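Local coordinates for protein soluble epoxide hydrolase (Bacillus megaterium, PDB 4INZ) that acts as a soluble enzyme of the alpha/beta hydrolase fold, built on a mixed, mostly parallel beta-sheet flanked by helices and roofed by a helical cap, at residues 53-58 with 194-199; 98-101 with 107-110; 121-124 with 130-133; 185-190 with 206-211; 248-253 with 262-267. The protein carries 1 engineered substitution. All coordinates share one frame; numbering follows the deposited sequence.

Interaction 1. Residues 53-58 with 194-199; sequences IWRHQI and GYLTAD
Arg-55 reaches out from the first turn of helix 55-61 to Tyr-195 and Leu-196, in the link between helices 169-193 and 198-210. Its CB already points toward that link. CG sits between the backbone N and the carbonyl carbon (chi1 60°), which places it over one face of the neighbouring His-56 ring, 3.9 Å above the plane and displaced toward the rim. From CG to NE the chain runs extended, and NE has a long, weak ion pair with Asp-200. At the fork, NH1 is hydrogen-bonded to His-52 O, just before the segment, and to His-288 ND1 of helix 286-289. NH2 goes the other way: it lies 3.1 Å from Tyr-195 O, which is at the edge of the guanidinium, close to its plane. The same nitrogen is 3.7 Å from Leu-196 CD2, the leucine side chain crossing the arginine at about a right angle. Beside this a water bridges the segments: it donates to Tyr-195 O over 2.8 Å and is also bonded to His-56 NE2 at 2.8 Å. The helices of residues 142-231, inserted between strands 131-137 and 248-253, form the cap of this fold, so the contact joins cap to core. Its chemistry is mainly polar and partly water-mediated: a cationic group and a water gather at one carbonyl oxygen, which the positive charge would be expected to polarise.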
# COMPACT_ATOMS: atom_id res chain seq x y z
N ILE A 53 -6.40 8.39 -0.55
CA ILE A 53 -5.01 8.86 -0.59
C ILE A 53 -4.54 9.06 -2.04
O ILE A 53 -3.60 9.82 -2.30
CB ILE A 53 -4.03 7.93 0.17
CG1 ILE A 53 -2.68 8.62 0.38
CG2 ILE A 53 -3.85 6.58 -0.56
CD1 ILE A 53 -1.81 7.93 1.39
N TRP A 54 -5.23 8.41 -2.97
CA TRP A 54 -4.84 8.44 -4.38
C TRP A 54 -5.54 9.53 -5.19
O TRP A 54 -5.40 9.59 -6.42
CB TRP A 54 -5.12 7.09 -5.02
CG TRP A 54 -4.37 5.97 -4.40
CD1 TRP A 54 -4.89 4.95 -3.64
CD2 TRP A 54 -2.97 5.74 -4.48
NE1 TRP A 54 -3.89 4.09 -3.25
CE2 TRP A 54 -2.70 4.55 -3.75
CE3 TRP A 54 -1.91 6.41 -5.10
CZ2 TRP A 54 -1.41 4.03 -3.63
CZ3 TRP A 54 -0.62 5.88 -4.98
CH2 TRP A 54 -0.39 4.71 -4.24
N ARG A 55 -6.29 10.39 -4.50
CA ARG A 55 -7.14 11.37 -5.18
C ARG A 55 -6.45 12.17 -6.30
O ARG A 55 -7.06 12.43 -7.34
CB ARG A 55 -7.74 12.34 -4.15
CG ARG A 55 -6.70 13.12 -3.35
CD ARG A 55 -7.30 13.64 -2.04
NE ARG A 55 -6.34 14.42 -1.26
CZ ARG A 55 -5.41 13.88 -0.48
NH1 ARG A 55 -5.31 12.56 -0.38
NH2 ARG A 55 -4.57 14.67 0.19
N HIS A 56 -5.19 12.56 -6.09
CA HIS A 56 -4.50 13.38 -7.08
C HIS A 56 -4.11 12.59 -8.33
O HIS A 56 -4.04 13.15 -9.43
CB HIS A 56 -3.27 14.05 -6.48
CG HIS A 56 -3.58 14.96 -5.33
ND1 HIS A 56 -4.29 16.14 -5.49
CD2 HIS A 56 -3.27 14.89 -4.02
CE1 HIS A 56 -4.41 16.74 -4.32
NE2 HIS A 56 -3.79 16.00 -3.41
N GLN A 57 -3.85 11.30 -8.15
CA GLN A 57 -3.55 10.44 -9.29
C GLN A 57 -4.83 10.04 -10.01
O GLN A 57 -4.84 9.91 -11.23
CB GLN A 57 -2.76 9.20 -8.86
CG GLN A 57 -1.31 9.50 -8.47
CD GLN A 57 -1.23 10.26 -7.16
OE1 GLN A 57 -1.85 9.87 -6.16
NE2 GLN A 57 -0.45 11.34 -7.15
N ILE A 58 -5.90 9.83 -9.26
CA ILE A 58 -7.20 9.57 -9.88
C ILE A 58 -7.57 10.74 -10.80
O ILE A 58 -7.97 10.54 -11.95
CB ILE A 58 -8.29 9.36 -8.81
CG1 ILE A 58 -8.05 8.03 -8.10
CG2 ILE A 58 -9.69 9.35 -9.46
CD1 ILE A 58 -8.89 7.85 -6.85
N GLY A 194 0.31 21.04 5.15
CA GLY A 194 -0.57 21.61 4.15
C GLY A 194 -1.02 20.71 3.02
O GLY A 194 -1.57 21.20 2.03
N TYR A 195 -0.81 19.40 3.13
CA TYR A 195 -1.25 18.51 2.06
C TYR A 195 -2.58 17.81 2.34
O TYR A 195 -3.08 17.06 1.50
CB TYR A 195 -0.15 17.50 1.65
CG TYR A 195 0.35 16.59 2.74
CD1 TYR A 195 1.52 16.89 3.43
CD2 TYR A 195 -0.33 15.43 3.07
CE1 TYR A 195 2.00 16.06 4.43
CE2 TYR A 195 0.14 14.58 4.06
CZ TYR A 195 1.31 14.91 4.74
OH TYR A 195 1.79 14.09 5.74
N LEU A 196 -3.15 18.06 3.52
CA LEU A 196 -4.53 17.68 3.82
C LEU A 196 -5.41 18.91 4.03
O LEU A 196 -5.13 19.73 4.91
CB LEU A 196 -4.61 16.81 5.08
CG LEU A 196 -3.89 15.46 5.03
CD1 LEU A 196 -4.02 14.77 6.38
CD2 LEU A 196 -4.48 14.58 3.92
N THR A 197 -6.46 19.03 3.22
CA THR A 197 -7.44 20.10 3.41
C THR A 197 -8.44 19.67 4.48
O THR A 197 -8.46 18.52 4.89
CB THR A 197 -8.26 20.35 2.14
OG1 THR A 197 -9.08 19.20 1.88
CG2 THR A 197 -7.36 20.62 0.94
N ALA A 198 -9.29 20.61 4.91
CA ALA A 198 -10.33 20.29 5.88
C ALA A 198 -11.21 19.16 5.37
O ALA A 198 -11.59 18.27 6.12
CB ALA A 198 -11.17 21.54 6.19
N ASP A 199 -11.55 19.21 4.09
CA ASP A 199 -12.37 18.15 3.51
C ASP A 199 -11.62 16.82 3.50
O ASP A 199 -12.22 15.76 3.70
CB ASP A 199 -12.86 18.52 2.11
CG ASP A 199 -13.95 19.59 2.13
OD1 ASP A 199 -14.40 19.96 3.24
OD2 ASP A 199 -14.36 20.04 1.05
O HOH W 1 -2.34 16.79 -1.16

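Interaction 2. Residues 98-101 with 107-110; sequences QVIE and SCTL
Between Ile-100 and Cys-108 no flat side chain of either segment takes part; an aliphatic branch meets a thiol, and a flat group from outside, the Phe-123 ring of helix 115-126, reaches the isoleucine, its CZ 3.7 Å from Ile-100 CD1. Ile-100 also packs on Leu-42 of strand 40-44. The isoleucine directs its CB at the strand, with CG1 beside the backbone N (chi1 -64°) and the chain then extended, which carries CD1 to the sulfur: Ile-100 CD1 to Cys-108 SG is 3.7 Å. Cys-108 in turn directs its CB toward the helix and holds SG between its own backbone N and carbonyl carbon (chi1 69°). The two segments belong to helix 89-102 and strand 108-112, the closing half of a beta-alpha-beta crossover that starts from strand 66-70 and passes over strand 40-44, a regular element of the alpha/beta hydrolase sheet. Cys-108 is locked into that sheet by backbone bonds to Tyr-130 and Gln-132. The second branch of the isoleucine covers the entry to the strand: Ile-100 CG2 is 4.1 Å from Ser-107 N, a buried amide nitrogen that has no hydrogen-bonding partner in the model.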
# COMPACT_ATOMS: atom_id res chain seq x y z
N GLN A 98 -9.17 -11.18 -8.14
CA GLN A 98 -10.59 -11.16 -8.49
C GLN A 98 -11.09 -9.76 -8.81
O GLN A 98 -12.01 -9.59 -9.61
CB GLN A 98 -11.45 -11.79 -7.38
CG GLN A 98 -11.21 -13.28 -7.16
CD GLN A 98 -12.34 -13.94 -6.37
OE1 GLN A 98 -13.46 -13.43 -6.32
NE2 GLN A 98 -12.05 -15.07 -5.75
N VAL A 99 -10.50 -8.74 -8.20
CA VAL A 99 -10.88 -7.37 -8.50
C VAL A 99 -10.56 -7.02 -9.95
O VAL A 99 -11.38 -6.44 -10.67
CB VAL A 99 -10.19 -6.37 -7.56
CG1 VAL A 99 -10.29 -4.96 -8.13
CG2 VAL A 99 -10.82 -6.45 -6.17
N ILE A 100 -9.36 -7.39 -10.39
CA ILE A 100 -8.93 -7.12 -11.76
C ILE A 100 -9.87 -7.81 -12.76
O ILE A 100 -10.33 -7.20 -13.73
CB ILE A 100 -7.46 -7.57 -11.99
CG1 ILE A 100 -6.53 -6.73 -11.12
CG2 ILE A 100 -7.08 -7.43 -13.46
CD1 ILE A 100 -5.09 -7.22 -11.09
N GLU A 101 -10.17 -9.07 -12.51
CA GLU A 101 -11.07 -9.81 -13.38
C GLU A 101 -12.51 -9.32 -13.24
O GLU A 101 -13.25 -9.24 -14.22
CB GLU A 101 -11.00 -11.30 -13.08
CG GLU A 101 -9.68 -11.93 -13.46
CD GLU A 101 -9.78 -13.43 -13.60
OE1 GLU A 101 -10.85 -13.99 -13.25
OE2 GLU A 101 -8.80 -14.05 -14.07
N SER A 107 -5.37 -7.71 -17.14
CA SER A 107 -4.16 -7.14 -16.57
C SER A 107 -4.37 -5.66 -16.29
O SER A 107 -5.38 -5.08 -16.69
CB SER A 107 -2.96 -7.34 -17.49
OG SER A 107 -3.12 -6.63 -18.71
N CYS A 108 -3.40 -5.05 -15.60
CA CYS A 108 -3.51 -3.66 -15.22
C CYS A 108 -2.14 -3.03 -14.99
O CYS A 108 -1.12 -3.72 -14.96
CB CYS A 108 -4.33 -3.53 -13.93
SG CYS A 108 -3.51 -4.18 -12.43
N THR A 109 -2.13 -1.72 -14.84
CA THR A 109 -0.99 -1.03 -14.26
C THR A 109 -1.32 -0.98 -12.78
O THR A 109 -2.39 -0.49 -12.41
CB THR A 109 -0.88 0.39 -14.80
OG1 THR A 109 -0.59 0.33 -16.20
CG2 THR A 109 0.24 1.16 -14.08
N LEU A 110 -0.44 -1.53 -11.95
CA LEU A 110 -0.68 -1.64 -10.51
C LEU A 110 0.14 -0.60 -9.74
O LEU A 110 1.37 -0.54 -9.87
CB LEU A 110 -0.33 -3.05 -10.03
CG LEU A 110 -0.80 -3.42 -8.62
CD1 LEU A 110 -2.32 -3.39 -8.55
CD2 LEU A 110 -0.27 -4.81 -8.23

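Interaction 3. Residues 121-124 with 130-133; sequences WTFA and YVQK
Phe-123 and Tyr-130, whose side chains cross at about a right angle, meet where helix 115-126 closes on the start of strand 131-137, inside the beta-alpha-beta unit that begins with strand 108-112. The phenylalanine turns an edge toward the tyrosine face in an offset edge-to-face pair, ring centroids 5.8 Å apart and planes at 73°. The offset shifts the closest approach to the root of the tyrosine: Phe-123 CZ is 3.5 Å from Tyr-130 CB, nearer than it comes to any ring atom. CG of Phe-123 stands anti to the backbone N (chi1 178°), and this swings the ring off the helix side and along the base of the strand. Tyr-130 starts toward the helix and then leads away, its hydroxyl being hydrogen-bonded to Glu-101 OE2. Tyr-127 meets both rings. Val-131 approaches the phenylalanine differently, with CG2 lying near the ring plane at its edge, 3.7 Å from Phe-123 CE2. The two side chains are set at a slant to each other, and the same methyl also touches the helix backbone. There Val-131 CG2 comes within 4.0 Å of Ala-124 CA and 4.1 Å of Ala-124 CB.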
# COMPACT_ATOMS: atom_id res chain seq x y z
N TRP A 121 3.48 -6.16 -4.47
CA TRP A 121 4.72 -6.81 -4.89
C TRP A 121 4.48 -8.31 -4.95
O TRP A 121 4.84 -8.98 -5.93
CB TRP A 121 5.86 -6.53 -3.90
CG TRP A 121 6.60 -5.20 -4.07
CD1 TRP A 121 6.57 -4.14 -3.22
CD2 TRP A 121 7.52 -4.85 -5.12
NE1 TRP A 121 7.39 -3.13 -3.68
CE2 TRP A 121 7.98 -3.54 -4.85
CE3 TRP A 121 7.98 -5.50 -6.27
CZ2 TRP A 121 8.89 -2.88 -5.68
CZ3 TRP A 121 8.88 -4.84 -7.10
CH2 TRP A 121 9.33 -3.55 -6.79
N THR A 122 3.88 -8.84 -3.89
CA THR A 122 3.61 -10.27 -3.80
C THR A 122 2.72 -10.73 -4.96
O THR A 122 2.98 -11.75 -5.60
CB THR A 122 2.98 -10.65 -2.45
OG1 THR A 122 3.86 -10.25 -1.39
CG2 THR A 122 2.73 -12.14 -2.36
N PHE A 123 1.69 -9.94 -5.25
CA PHE A 123 0.79 -10.24 -6.35
C PHE A 123 1.51 -10.22 -7.70
O PHE A 123 1.29 -11.10 -8.54
CB PHE A 123 -0.39 -9.26 -6.38
CG PHE A 123 -1.32 -9.48 -7.53
CD1 PHE A 123 -2.30 -10.47 -7.46
CD2 PHE A 123 -1.20 -8.74 -8.70
CE1 PHE A 123 -3.15 -10.70 -8.53
CE2 PHE A 123 -2.06 -8.96 -9.76
CZ PHE A 123 -3.03 -9.94 -9.68
N ALA A 124 2.37 -9.22 -7.91
CA ALA A 124 3.11 -9.11 -9.16
C ALA A 124 4.05 -10.30 -9.36
O ALA A 124 4.21 -10.80 -10.48
CB ALA A 124 3.89 -7.79 -9.22
N TYR A 130 -0.80 -10.56 -14.78
CA TYR A 130 -1.89 -9.66 -14.46
C TYR A 130 -1.39 -8.22 -14.33
O TYR A 130 -2.18 -7.29 -14.20
CB TYR A 130 -2.55 -10.06 -13.14
CG TYR A 130 -3.57 -11.17 -13.22
CD1 TYR A 130 -4.94 -10.90 -13.14
CD2 TYR A 130 -3.18 -12.50 -13.34
CE1 TYR A 130 -5.88 -11.92 -13.19
CE2 TYR A 130 -4.11 -13.52 -13.39
CZ TYR A 130 -5.46 -13.23 -13.32
OH TYR A 130 -6.38 -14.25 -13.38
N VAL A 131 -0.07 -8.04 -14.36
CA VAL A 131 0.53 -6.73 -14.12
C VAL A 131 1.37 -6.24 -15.30
O VAL A 131 2.50 -6.69 -15.50
CB VAL A 131 1.38 -6.74 -12.84
CG1 VAL A 131 1.86 -5.33 -12.52
CG2 VAL A 131 0.59 -7.31 -11.68
N GLN A 132 0.82 -5.31 -16.08
CA GLN A 132 1.55 -4.74 -17.21
C GLN A 132 2.78 -3.97 -16.73
O GLN A 132 3.89 -4.14 -17.26
CB GLN A 132 0.65 -3.79 -18.00
CG GLN A 132 -0.63 -4.42 -18.50
CD GLN A 132 -1.58 -3.39 -19.06
OE1 GLN A 132 -2.64 -3.73 -19.58
NE2 GLN A 132 -1.21 -2.12 -18.95
N LYS A 133 2.56 -3.12 -15.75
CA LYS A 133 3.63 -2.33 -15.15
C LYS A 133 3.28 -2.12 -13.69
O LYS A 133 2.10 -2.07 -13.32
CB LYS A 133 3.76 -0.97 -15.83
CG LYS A 133 4.14 -1.00 -17.30
CD LYS A 133 4.45 0.42 -17.78
CE LYS A 133 5.00 0.42 -19.19
NZ LYS A 133 3.96 0.10 -20.17

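Interaction 4. Residues 185-190 with 206-211; sequences LVIDPG and NSWENG
This is an apolar contact between two helices of the cap, in which Trp-208 of helix 198-210 reaches across to Val-186 and Ile-187 of helix 169-193. The backbones stay well apart: even the closest CA atoms, those of Val-186 and Trp-208, are 11.8 Å from each other; the indole covers little more than half of that distance, and Ile-187 and Val-186 reach in from the other side. Its CG is anti to the carbonyl carbon (chi1 -65°), and the six-membered ring is presented edge-on to the other helix. Both partners lie at this edge, near the ring plane. Ile-187 CG1 is 3.7 Å from Trp-208 CH2 and 3.8 Å from CZ3 of the same ring, while the terminal methyl, Ile-187 CD1, is 4.0 Å from Trp-208 CH2. The isoleucine and tryptophan side chains run antiparallel and overlap only near their ends. Val-186 makes a looser neighbour, its CB 4.4 Å from Trp-208 CH2. Helix 169-193 is irregular here, with a wider pi-type turn at 185-187 and a kink at Pro-189; the bond from Gly-190 N to Val-186 O is weak. Tyr-204 and Val-201, from the preceding turns of helix 198-210, also pack on Ile-187. The buried indole nitrogen is satisfied from the core: Trp-208 NE1 is hydrogen-bonded to Pro-48 O, which fixes the ring's direction. Pro-48 closes the sequence His-Gly-Phe-Pro, the HGXP motif of epoxide hydrolases, so this helix pair belongs to the cap of that family, seated over the loop that follows strand 40-44.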
# COMPACT_ATOMS: atom_id res chain seq x y z
N LEU A 185 -1.00 10.28 13.90
CA LEU A 185 -0.16 9.59 12.93
C LEU A 185 -0.23 10.23 11.55
O LEU A 185 0.80 10.48 10.92
CB LEU A 185 -0.55 8.11 12.87
CG LEU A 185 0.29 7.17 12.02
CD1 LEU A 185 1.76 7.27 12.41
CD2 LEU A 185 -0.21 5.74 12.17
N VAL A 186 -1.45 10.53 11.09
CA VAL A 186 -1.66 10.98 9.72
C VAL A 186 -2.22 12.40 9.58
O VAL A 186 -1.80 13.15 8.70
CB VAL A 186 -2.61 10.01 8.97
CG1 VAL A 186 -3.17 10.65 7.71
CG2 VAL A 186 -1.87 8.72 8.65
N ILE A 187 -3.18 12.76 10.43
CA ILE A 187 -3.87 14.03 10.27
C ILE A 187 -3.01 15.22 10.67
O ILE A 187 -2.85 16.17 9.91
CB ILE A 187 -5.18 14.07 11.09
CG1 ILE A 187 -6.14 12.98 10.61
CG2 ILE A 187 -5.83 15.44 10.98
CD1 ILE A 187 -6.37 12.99 9.12
N ASP A 188 -2.46 15.17 11.87
CA ASP A 188 -1.71 16.30 12.38
C ASP A 188 -0.58 16.75 11.44
O ASP A 188 -0.48 17.93 11.11
CB ASP A 188 -1.23 16.03 13.80
CG ASP A 188 -2.37 15.95 14.80
OD1 ASP A 188 -3.50 16.36 14.45
OD2 ASP A 188 -2.15 15.48 15.94
N PRO A 189 0.26 15.81 10.98
CA PRO A 189 1.33 16.25 10.06
C PRO A 189 0.83 16.72 8.69
O PRO A 189 1.41 17.64 8.10
CB PRO A 189 2.21 15.00 9.92
CG PRO A 189 1.41 13.87 10.46
CD PRO A 189 0.48 14.44 11.47
N GLY A 190 -0.23 16.10 8.17
CA GLY A 190 -0.76 16.50 6.87
C GLY A 190 -1.39 17.88 6.89
O GLY A 190 -1.30 18.64 5.93
N ASN A 206 -14.20 10.05 8.45
CA ASN A 206 -15.25 9.15 7.99
C ASN A 206 -14.74 7.74 7.75
O ASN A 206 -15.41 6.75 8.09
CB ASN A 206 -15.90 9.67 6.71
CG ASN A 206 -16.80 10.86 6.94
OD1 ASN A 206 -17.20 11.16 8.07
ND2 ASN A 206 -17.13 11.55 5.85
N SER A 207 -13.56 7.63 7.13
CA SER A 207 -13.02 6.33 6.79
C SER A 207 -12.76 5.50 8.04
O SER A 207 -12.97 4.29 8.04
CB SER A 207 -11.73 6.44 5.95
OG SER A 207 -10.59 6.67 6.76
N TRP A 208 -12.32 6.15 9.11
CA TRP A 208 -12.03 5.45 10.36
C TRP A 208 -13.31 5.07 11.11
O TRP A 208 -13.38 4.00 11.73
CB TRP A 208 -11.09 6.29 11.23
CG TRP A 208 -9.73 6.43 10.57
CD1 TRP A 208 -9.14 5.54 9.71
CD2 TRP A 208 -8.83 7.53 10.69
NE1 TRP A 208 -7.92 6.02 9.31
CE2 TRP A 208 -7.71 7.24 9.89
CE3 TRP A 208 -8.86 8.73 11.41
CZ2 TRP A 208 -6.62 8.11 9.79
CZ3 TRP A 208 -7.78 9.60 11.31
CH2 TRP A 208 -6.67 9.28 10.50
N GLU A 209 -14.31 5.94 11.04
CA GLU A 209 -15.62 5.65 11.63
C GLU A 209 -16.27 4.47 10.92
O GLU A 209 -16.92 3.64 11.56
CB GLU A 209 -16.54 6.87 11.50
CG GLU A 209 -16.07 8.09 12.27
CD GLU A 209 -16.71 8.24 13.64
OE1 GLU A 209 -17.54 7.40 14.04
OE2 GLU A 209 -16.38 9.24 14.31
N ASN A 210 -16.11 4.41 9.60
CA ASN A 210 -16.73 3.37 8.79
C ASN A 210 -15.94 2.06 8.77
O ASN A 210 -16.51 0.97 8.67
CB ASN A 210 -16.94 3.87 7.36
CG ASN A 210 -18.02 4.94 7.27
OD1 ASN A 210 -19.00 4.89 8.00
ND2 ASN A 210 -17.83 5.92 6.38
N GLY A 211 -14.62 2.18 8.87
CA GLY A 211 -13.73 1.03 8.82
C GLY A 211 -13.61 0.36 10.17
O GLY A 211 -14.33 0.70 11.10

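Interaction 5. Residues 248-253 with 262-267; sequences VQIIWG and ENLDGI
Leu-264, in the loop after strand 248-253, lays one methyl over the indole of Trp-252 on that strand. Leu-264 CD1 is 3.9 Å from the centroid of the five-membered ring and 22° off its normal, a CH-pi contact over the face. The second methyl stands above the rim of the six-membered ring, with Leu-264 CD2 3.9 Å from Trp-252 CE3. The leucine fork thus lies over the five-membered ring and one border of the six-membered ring. Trp-252 is placed for this by holding CG anti to its backbone N (chi1 -170°), which sends the indole out from the strand toward the loop. Two further contacts frame the overlap. Asn-263 CB lies 4.0 Å from Trp-252 CH2, and Ile-250, one residue pair back along the same strand face, brings CG2 to 4.1 Å from Leu-264 CD2. The loop backbone runs through a 3-10 turn and then a type II turn from Leu-264 to Ile-267. Polar groups of Asn-263 are held from outside: ND2 by Met-260 O, and O by Thr-144 of helix 142-151. In alpha/beta hydrolases the connection after this strand commonly carries the acid of the catalytic triad, and here its later part folds back on the parent strand. Since every touching atom across the pair is carbon, cohesion comes from dispersion and burial, with a modest CH-pi share.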
# COMPACT_ATOMS: atom_id res chain seq x y z
N VAL A 248 9.12 -1.76 -13.76
CA VAL A 248 8.74 -1.25 -12.45
C VAL A 248 9.30 0.15 -12.22
O VAL A 248 10.44 0.44 -12.60
CB VAL A 248 9.25 -2.17 -11.32
CG1 VAL A 248 8.89 -1.59 -9.95
CG2 VAL A 248 8.68 -3.57 -11.46
N GLN A 249 8.49 1.00 -11.61
CA GLN A 249 8.92 2.33 -11.19
C GLN A 249 8.73 2.45 -9.69
O GLN A 249 7.64 2.19 -9.18
CB GLN A 249 8.07 3.41 -11.86
CG GLN A 249 8.36 4.81 -11.31
CD GLN A 249 9.63 5.42 -11.87
OE1 GLN A 249 9.84 5.42 -13.09
NE2 GLN A 249 10.49 5.92 -11.00
N ILE A 250 9.80 2.85 -8.98
CA ILE A 250 9.71 3.17 -7.57
C ILE A 250 9.66 4.69 -7.42
O ILE A 250 10.42 5.40 -8.07
CB ILE A 250 10.95 2.71 -6.79
CG1 ILE A 250 11.22 1.22 -7.01
CG2 ILE A 250 10.82 3.07 -5.32
CD1 ILE A 250 10.03 0.35 -6.85
N ILE A 251 8.76 5.17 -6.56
CA ILE A 251 8.68 6.60 -6.23
C ILE A 251 8.71 6.70 -4.72
O ILE A 251 7.77 6.29 -4.04
CB ILE A 251 7.40 7.24 -6.79
CG1 ILE A 251 7.33 7.00 -8.31
CG2 ILE A 251 7.36 8.73 -6.47
CD1 ILE A 251 6.07 7.52 -8.98
N TRP A 252 9.80 7.25 -4.18
CA TRP A 252 10.17 7.00 -2.79
C TRP A 252 10.46 8.27 -2.04
O TRP A 252 11.32 9.05 -2.44
CB TRP A 252 11.43 6.12 -2.77
CG TRP A 252 11.77 5.59 -1.41
CD1 TRP A 252 12.49 6.22 -0.44
CD2 TRP A 252 11.41 4.31 -0.88
NE1 TRP A 252 12.61 5.40 0.67
CE2 TRP A 252 11.95 4.23 0.42
CE3 TRP A 252 10.70 3.22 -1.38
CZ2 TRP A 252 11.80 3.10 1.22
CZ3 TRP A 252 10.55 2.10 -0.58
CH2 TRP A 252 11.09 2.05 0.71
N GLY A 253 9.76 8.49 -0.92
CA GLY A 253 10.00 9.65 -0.10
C GLY A 253 11.16 9.38 0.84
O GLY A 253 11.08 8.48 1.69
N GLU A 262 17.80 2.25 2.56
CA GLU A 262 18.54 1.05 2.14
C GLU A 262 17.66 -0.05 1.57
O GLU A 262 18.16 -1.00 0.97
CB GLU A 262 19.40 0.50 3.29
CG GLU A 262 20.58 1.39 3.67
CD GLU A 262 20.18 2.56 4.54
OE1 GLU A 262 19.05 2.55 5.08
OE2 GLU A 262 20.98 3.50 4.69
N ASN A 263 16.34 0.07 1.75
CA ASN A 263 15.42 -0.88 1.14
C ASN A 263 15.58 -0.91 -0.37
O ASN A 263 15.22 -1.88 -1.03
CB ASN A 263 13.97 -0.54 1.51
CG ASN A 263 13.62 -0.99 2.91
OD1 ASN A 263 13.30 -2.15 3.12
ND2 ASN A 263 13.69 -0.07 3.87
N LEU A 264 16.15 0.17 -0.92
CA LEU A 264 16.29 0.29 -2.37
C LEU A 264 17.64 -0.19 -2.87
O LEU A 264 17.82 -0.36 -4.08
CB LEU A 264 16.08 1.74 -2.79
CG LEU A 264 14.69 2.26 -2.43
CD1 LEU A 264 14.50 3.65 -3.00
CD2 LEU A 264 13.64 1.30 -2.97
N ASP A 265 18.58 -0.41 -1.96
CA ASP A 265 19.90 -0.89 -2.33
C ASP A 265 19.83 -2.23 -3.06
O ASP A 265 19.26 -3.20 -2.53
CB ASP A 265 20.80 -1.03 -1.10
CG ASP A 265 21.12 0.31 -0.44
OD1 ASP A 265 20.87 1.36 -1.06
OD2 ASP A 265 21.62 0.29 0.70
N GLY A 266 20.40 -2.29 -4.26
CA GLY A 266 20.49 -3.52 -5.01
C GLY A 266 19.16 -4.12 -5.41
O GLY A 266 19.07 -5.31 -5.72
N ILE A 267 18.11 -3.30 -5.40
CA ILE A 267 16.79 -3.80 -5.76
C ILE A 267 16.77 -4.30 -7.21
O ILE A 267 16.01 -5.20 -7.55
CB ILE A 267 15.69 -2.73 -5.50
CG1 ILE A 267 14.30 -3.35 -5.59
CG2 ILE A 267 15.84 -1.54 -6.44
CD1 ILE A 267 13.23 -2.49 -4.95

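Along the chain, 53-58 opens interaction 1, and interactions 2 and 3 follow in series inside the loop it closes; interactions 1 and 4 alternate their segments, and interaction 5 comes last. Interactions 2, 3 and 5 reach the same sheet, through strands 108-112, 131-137 and 248-253, which are consecutive in it. Interactions 2 and 3 touch, with centres about 9 Å apart. Interaction 3 also touches interaction 5, whose centre is about 16 Å away, through Trp-121 packing on Val-248 and Ile-250. Interactions 1 and 4 share helix 198-210, touch, and have centres about 12 Å apart. One group thus lies on the sheet of the core, the other in the cap and where it meets the core.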